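Long-range contacts in acetyltransferase, GNAT family protein (Mycobacterium smegmatis, PDB 6C37), which probably transfers the acetyl group of acetyl-CoA to the N-terminal alanine of target proteins, as a member of the RimJ subfamily of GNAT acetyltransferases: residues Gly17-Arg22 with Phe82-Asp87; Gly130-Phe135 with Glu190-Ser195. All coordinates share one frame; numbering follows the deposited sequence.

Overall arrangement
Following the chain from its N terminus, strand 17-23 comes early, and contact 1 pairs it with strand 80-86, closing a loop of 59 residues, about half of it helix. The chain then runs on through the sheet to helix 122-135, the last turns of which open contact 2. This second loop, 54 residues rich in strand, closes at the loop segment 190-195. The two loops neither nest nor cross; they follow in series, and the centres of contact 1 and contact 2 are about 19 Å apart. They nevertheless touch: Leu21 CD1 lies 3.9 Å from Gly130 CA, and Phe82 packs on His133. The same helix thus meets the N-terminal strands and the C-terminal loop.

Contact 1: Gly17-Arg22 with Phe82-Asp87; sequences GVVGLR and FVIELD
Arg22 and Glu85 meet on one face of an antiparallel pair inside the sheet, an example of two strands joined by a salt bridge on one face and apolar packing on the other. The NE-H of Arg22 points to Glu85 OE2 at 2.8 Å, a salt-bridging hydrogen bond that is nearly straight, 168° at the hydrogen. The acceptor lies almost in the guanidinium plane, but NE approaches from above the carboxylate plane, the two groups being turned 78° apart. A water accepts from Arg22 NH2 and donates to Glu85 OE2, adding a second, indirect link. The guanidinium lies over Val83, whose CG1 sits 3.8 Å from CZ of Arg22. This posture follows from an arginine side chain bent at chi2 (91°), which folds the group back across the neighbouring strand.

Beneath these side chains, Gly20 with Glu85 and Arg22 with Val83 form hydrogen-bonded pairs, each with two backbone bonds. On the other face, Leu21 CD2 packs 3.8 Å from Ile84 CG1, and Val19 CG1 lies beside Ile84 CG2 at 4.0 Å. Leu21 CB also touches Phe82 CG at 3.9 Å. At the far end, Asp87 lies beyond its strand yet prolongs the pairing: its backbone N gives a hydrogen bond to Val18 O, and its OD1 receives Val18 N at 3.0 Å.

Farther out, Asp28 forms a salt bridge with Arg22 NH1, so the guanidinium is held by two acids, while helix 122-135 covers Leu21, Ile84 and Leu86. Ile84 also approaches Val113, an acetyl-CoA-binding residue. Glu85 and Asp28 probably offset the charge of Arg22 and of nearby Arg25, which would in turn favour an ionised Glu85.

Contact 2: Gly130-Phe135 with Glu190-Ser195; sequences GLDHCF and EELPQS
Leu192 reaches from the loop after strand 178-188 to the last turns of helix 122-135, an example of a loop docking through one apolar side chain and a helix N-cap. Its two methyls divide the work. CD1 comes to the edge of the Phe135 ring, near the ring plane, 3.6 Å from CE2, and the two side chains cross at about a right angle. CD2 instead meets Leu131 tip to tip, CD2 to CD2, at 4.1 Å. Leu131 can answer because its CG stands anti to the backbone N (chi1 -177°), carrying the methyls toward the loop. Ile187 touches all three side chains, and Ile143 lies against Leu131 and Phe135, so Leu192 joins apolar packing that continues into the sheet.

Asp132, next in buried surface, deals with the polar end of the loop. Across the contact its carboxylate rests against Ser195, OD2 lying 3.4 Å from Ser195 CB and OD1 3.5 Å from the same carbon. No hydrogen bond joins the two segments; the polar pull comes from just beyond, where Asp132 OD1 accepts from Ala196 N and OD2 from Ala197 N. Both carboxylate oxygens are therefore engaged at the start of helix 196-202, where the helix dipole would probably favour a negative charge. Ser195 supplies the N-cap itself: with chi1 at 69°, its OG turns to accept from His198 N.

Helix 122-135 thus offers a carboxylate to the first N-H groups of another helix while Leu131 and Phe135 pack against Leu192 of the preceding loop. The contact lies at the C-terminal end of the GNAT helix whose N-terminal end carries the acetyl-CoA-binding residues Ala123 and Thr124, where the C-terminal segment packs against the acetyltransferase fold.

Contact 1: Gly17-Arg22 with Phe82-Asp87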
loop_
_atom_site.group_PDB
_atom_site.type_symbol
_atom_site.label_atom_id
_atom_site.label_comp_id
_atom_site.label_asym_id
_atom_site.label_seq_id
_atom_site.Cartn_x
_atom_site.Cartn_y
_atom_site.Cartn_z
ATOM N N GLY A 17 7.866 -15.235 -4.086
ATOM C CA GLY A 17 6.728 -16.073 -4.393
ATOM C C GLY A 17 5.676 -15.298 -5.175
ATOM O O GLY A 17 5.975 -14.276 -5.794
ATOM N N VAL A 18 4.440 -15.818 -5.153
ATOM C CA VAL A 18 3.332 -15.277 -5.942
ATOM C C VAL A 18 2.599 -14.214 -5.137
ATOM O O VAL A 18 2.129 -14.479 -4.025
ATOM C CB VAL A 18 2.365 -16.394 -6.362
ATOM C CG1 VAL A 18 1.247 -15.821 -7.216
ATOM C CG2 VAL A 18 3.116 -17.494 -7.107
ATOM N N VAL A 19 2.464 -13.019 -5.709
ATOM C CA VAL A 19 1.884 -11.874 -5.012
ATOM C C VAL A 19 0.566 -11.492 -5.678
ATOM O O VAL A 19 0.488 -11.380 -6.907
ATOM C CB VAL A 19 2.863 -10.685 -4.986
ATOM C CG1 VAL A 19 2.166 -9.394 -4.476
ATOM C CG2 VAL A 19 4.070 -11.009 -4.122
ATOM N N GLY A 20 -0.468 -11.297 -4.861
ATOM C CA GLY A 20 -1.714 -10.736 -5.337
ATOM C C GLY A 20 -2.320 -9.842 -4.272
ATOM O O GLY A 20 -1.882 -9.841 -3.125
ATOM N N LEU A 21 -3.324 -9.058 -4.681
ATOM C CA LEU A 21 -4.091 -8.217 -3.771
ATOM C C LEU A 21 -5.543 -8.676 -3.712
ATOM O O LEU A 21 -6.111 -9.102 -4.725
ATOM C CB LEU A 21 -4.071 -6.740 -4.216
ATOM C CG LEU A 21 -2.737 -6.069 -4.490
ATOM C CD1 LEU A 21 -2.950 -4.620 -4.978
ATOM C CD2 LEU A 21 -1.899 -6.081 -3.217
ATOM N N ARG A 22 -6.161 -8.552 -2.538
ATOM C CA ARG A 22 -7.587 -8.837 -2.414
ATOM C C ARG A 22 -8.144 -8.074 -1.209
ATOM O O ARG A 22 -7.384 -7.645 -0.328
ATOM C CB ARG A 22 -7.837 -10.354 -2.290
ATOM C CG ARG A 22 -7.013 -11.026 -1.228
ATOM C CD ARG A 22 -7.746 -11.047 0.093
ATOM N NE ARG A 22 -7.056 -11.838 1.096
ATOM C CZ ARG A 22 -7.213 -11.654 2.399
ATOM N NH1 ARG A 22 -8.043 -10.709 2.829
ATOM N NH2 ARG A 22 -6.552 -12.413 3.266
ATOM N N PHE A 82 -6.595 -3.140 0.393
ATOM C CA PHE A 82 -6.192 -4.484 0.007
ATOM C C PHE A 82 -5.271 -5.118 1.038
ATOM O O PHE A 82 -4.529 -4.444 1.756
ATOM C CB PHE A 82 -5.478 -4.490 -1.344
ATOM C CG PHE A 82 -6.353 -4.116 -2.499
ATOM C CD1 PHE A 82 -7.309 -4.997 -2.968
ATOM C CD2 PHE A 82 -6.203 -2.895 -3.129
ATOM C CE1 PHE A 82 -8.103 -4.677 -4.029
ATOM C CE2 PHE A 82 -6.995 -2.554 -4.204
ATOM C CZ PHE A 82 -7.967 -3.451 -4.658
ATOM N N VAL A 83 -5.348 -6.422 1.103
ATOM C CA VAL A 83 -4.344 -7.277 1.719
ATOM C C VAL A 83 -3.380 -7.729 0.629
ATOM O O VAL A 83 -3.791 -8.047 -0.497
ATOM C CB VAL A 83 -5.028 -8.479 2.405
ATOM C CG1 VAL A 83 -4.022 -9.551 2.795
ATOM C CG2 VAL A 83 -5.814 -8.032 3.595
ATOM N N ILE A 84 -2.090 -7.741 0.950
ATOM C CA ILE A 84 -1.078 -8.348 0.095
ATOM C C ILE A 84 -0.986 -9.817 0.473
ATOM O O ILE A 84 -0.721 -10.141 1.635
ATOM C CB ILE A 84 0.286 -7.663 0.258
ATOM C CG1 ILE A 84 0.179 -6.163 -0.003
ATOM C CG2 ILE A 84 1.309 -8.271 -0.709
ATOM C CD1 ILE A 84 1.455 -5.421 0.311
ATOM N N GLU A 85 -1.237 -10.696 -0.495
ATOM C CA GLU A 85 -1.043 -12.130 -0.321
ATOM C C GLU A 85 0.268 -12.561 -0.963
ATOM O O GLU A 85 0.567 -12.191 -2.106
ATOM C CB GLU A 85 -2.201 -12.922 -0.927
ATOM C CG GLU A 85 -3.479 -12.849 -0.121
ATOM C CD GLU A 85 -4.580 -13.726 -0.698
ATOM O OE1 GLU A 85 -4.446 -14.200 -1.849
ATOM O OE2 GLU A 85 -5.582 -13.934 0.011
ATOM N N LEU A 86 1.041 -13.354 -0.221
ATOM C CA LEU A 86 2.176 -14.097 -0.748
ATOM C C LEU A 86 1.800 -15.570 -0.700
ATOM O O LEU A 86 1.515 -16.098 0.381
ATOM C CB LEU A 86 3.445 -13.845 0.067
ATOM C CG LEU A 86 4.648 -14.647 -0.442
ATOM C CD1 LEU A 86 5.148 -14.083 -1.766
ATOM C CD2 LEU A 86 5.751 -14.692 0.609
ATOM N N ASP A 87 1.755 -16.209 -1.866
ATOM C CA ASP A 87 1.306 -17.597 -1.981
ATOM C C ASP A 87 -0.012 -17.821 -1.232
ATOM O O ASP A 87 -0.174 -18.777 -0.467
ATOM C CB ASP A 87 2.406 -18.544 -1.498
ATOM C CG ASP A 87 3.692 -18.385 -2.291
ATOM O OD1 ASP A 87 3.617 -18.203 -3.528
ATOM O OD2 ASP A 87 4.779 -18.420 -1.677
HETATM O O HOH W 1 -5.322 -15.026 2.723
#

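Contact 2: Gly130-Phe135 with Glu190-Ser195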
loop_
_atom_site.group_PDB
_atom_site.type_symbol
_atom_site.label_atom_id
_atom_site.label_comp_id
_atom_site.label_asym_id
_atom_site.label_seq_id
_atom_site.Cartn_x
_atom_site.Cartn_y
_atom_site.Cartn_z
ATOM N N GLY A 130 -1.075 -2.555 -7.791
ATOM C CA GLY A 130 -2.034 -1.599 -7.263
ATOM C C GLY A 130 -2.128 -0.347 -8.120
ATOM O O GLY A 130 -3.225 0.162 -8.383
ATOM N N LEU A 131 -0.980 0.151 -8.580
ATOM C CA LEU A 131 -0.960 1.311 -9.466
ATOM C C LEU A 131 -1.706 1.018 -10.764
ATOM O O LEU A 131 -2.541 1.816 -11.204
ATOM C CB LEU A 131 0.484 1.717 -9.759
ATOM C CG LEU A 131 0.700 2.962 -10.617
ATOM C CD1 LEU A 131 0.112 4.188 -9.932
ATOM C CD2 LEU A 131 2.196 3.143 -10.867
ATOM N N ASP A 132 -1.404 -0.123 -11.399
ATOM C CA ASP A 132 -2.108 -0.497 -12.624
ATOM C C ASP A 132 -3.613 -0.551 -12.404
ATOM O O ASP A 132 -4.389 -0.129 -13.271
ATOM C CB ASP A 132 -1.614 -1.854 -13.129
ATOM C CG ASP A 132 -0.234 -1.787 -13.717
ATOM O OD1 ASP A 132 0.194 -0.691 -14.140
ATOM O OD2 ASP A 132 0.438 -2.843 -13.768
ATOM N N HIS A 133 -4.042 -1.093 -11.261
ATOM C CA HIS A 133 -5.462 -1.152 -10.941
ATOM C C HIS A 133 -6.047 0.247 -10.816
ATOM O O HIS A 133 -7.149 0.511 -11.304
ATOM C CB HIS A 133 -5.667 -1.935 -9.646
ATOM C CG HIS A 133 -7.097 -2.248 -9.347
ATOM N ND1 HIS A 133 -7.823 -3.168 -10.075
ATOM C CD2 HIS A 133 -7.931 -1.776 -8.393
ATOM C CE1 HIS A 133 -9.046 -3.244 -9.581
ATOM N NE2 HIS A 133 -9.136 -2.414 -8.557
ATOM N N CYS A 134 -5.316 1.163 -10.177
ATOM C CA CYS A 134 -5.796 2.542 -10.056
ATOM C C CYS A 134 -6.005 3.193 -11.420
ATOM O O CYS A 134 -6.996 3.904 -11.629
ATOM C CB CYS A 134 -4.803 3.374 -9.243
ATOM S SG CYS A 134 -4.771 3.028 -7.484
ATOM N N PHE A 135 -5.067 2.988 -12.346
ATOM C CA PHE A 135 -5.086 3.659 -13.641
ATOM C C PHE A 135 -5.982 2.958 -14.654
ATOM O O PHE A 135 -6.191 3.492 -15.747
ATOM C CB PHE A 135 -3.673 3.765 -14.207
ATOM C CG PHE A 135 -2.791 4.763 -13.477
ATOM C CD1 PHE A 135 -3.353 5.722 -12.636
ATOM C CD2 PHE A 135 -1.411 4.744 -13.641
ATOM C CE1 PHE A 135 -2.543 6.649 -11.968
ATOM C CE2 PHE A 135 -0.590 5.669 -12.988
ATOM C CZ PHE A 135 -1.158 6.618 -12.144
ATOM N N GLU A 190 -0.437 8.825 -17.809
ATOM C CA GLU A 190 0.218 9.066 -19.095
ATOM C C GLU A 190 1.732 8.892 -19.055
ATOM O O GLU A 190 2.369 9.028 -20.110
ATOM C CB GLU A 190 -0.108 10.471 -19.603
ATOM C CG GLU A 190 0.244 11.575 -18.633
ATOM C CD GLU A 190 -0.935 11.949 -17.750
ATOM O OE1 GLU A 190 -1.683 11.039 -17.344
ATOM O OE2 GLU A 190 -1.125 13.146 -17.476
ATOM N N GLU A 191 2.327 8.592 -17.901
ATOM C CA GLU A 191 3.764 8.328 -17.803
ATOM C C GLU A 191 4.121 6.860 -18.007
ATOM O O GLU A 191 5.309 6.513 -18.012
ATOM C CB GLU A 191 4.297 8.777 -16.436
ATOM C CG GLU A 191 4.372 10.272 -16.274
ATOM C CD GLU A 191 4.749 10.681 -14.869
ATOM O OE1 GLU A 191 5.944 10.610 -14.518
ATOM O OE2 GLU A 191 3.838 11.065 -14.108
ATOM N N LEU A 192 3.132 5.988 -18.149
ATOM C CA LEU A 192 3.392 4.558 -18.267
ATOM C C LEU A 192 3.132 4.134 -19.709
ATOM O O LEU A 192 1.976 3.863 -20.072
ATOM C CB LEU A 192 2.506 3.768 -17.293
ATOM C CG LEU A 192 2.776 3.990 -15.789
ATOM C CD1 LEU A 192 2.163 5.297 -15.307
ATOM C CD2 LEU A 192 2.286 2.852 -14.915
ATOM N N PRO A 193 4.151 4.086 -20.578
ATOM C CA PRO A 193 3.922 3.509 -21.915
ATOM C C PRO A 193 3.458 2.068 -21.831
ATOM O O PRO A 193 2.676 1.617 -22.678
ATOM C CB PRO A 193 5.292 3.628 -22.608
ATOM C CG PRO A 193 6.108 4.513 -21.759
ATOM C CD PRO A 193 5.563 4.440 -20.366
ATOM N N GLN A 194 3.918 1.337 -20.820
ATOM C CA GLN A 194 3.456 -0.003 -20.504
ATOM C C GLN A 194 2.966 -0.009 -19.060
ATOM O O GLN A 194 3.199 0.936 -18.308
ATOM C CB GLN A 194 4.580 -1.034 -20.703
ATOM C CG GLN A 194 5.137 -1.119 -22.132
ATOM C CD GLN A 194 4.367 -2.079 -23.060
ATOM O OE1 GLN A 194 3.217 -2.464 -22.793
ATOM N NE2 GLN A 194 5.015 -2.469 -24.158
ATOM N N SER A 195 2.281 -1.079 -18.667
ATOM C CA SER A 195 1.821 -1.160 -17.287
ATOM C C SER A 195 3.015 -1.218 -16.342
ATOM O O SER A 195 4.139 -1.558 -16.730
ATOM C CB SER A 195 0.921 -2.381 -17.076
ATOM O OG SER A 195 1.663 -3.585 -17.163
#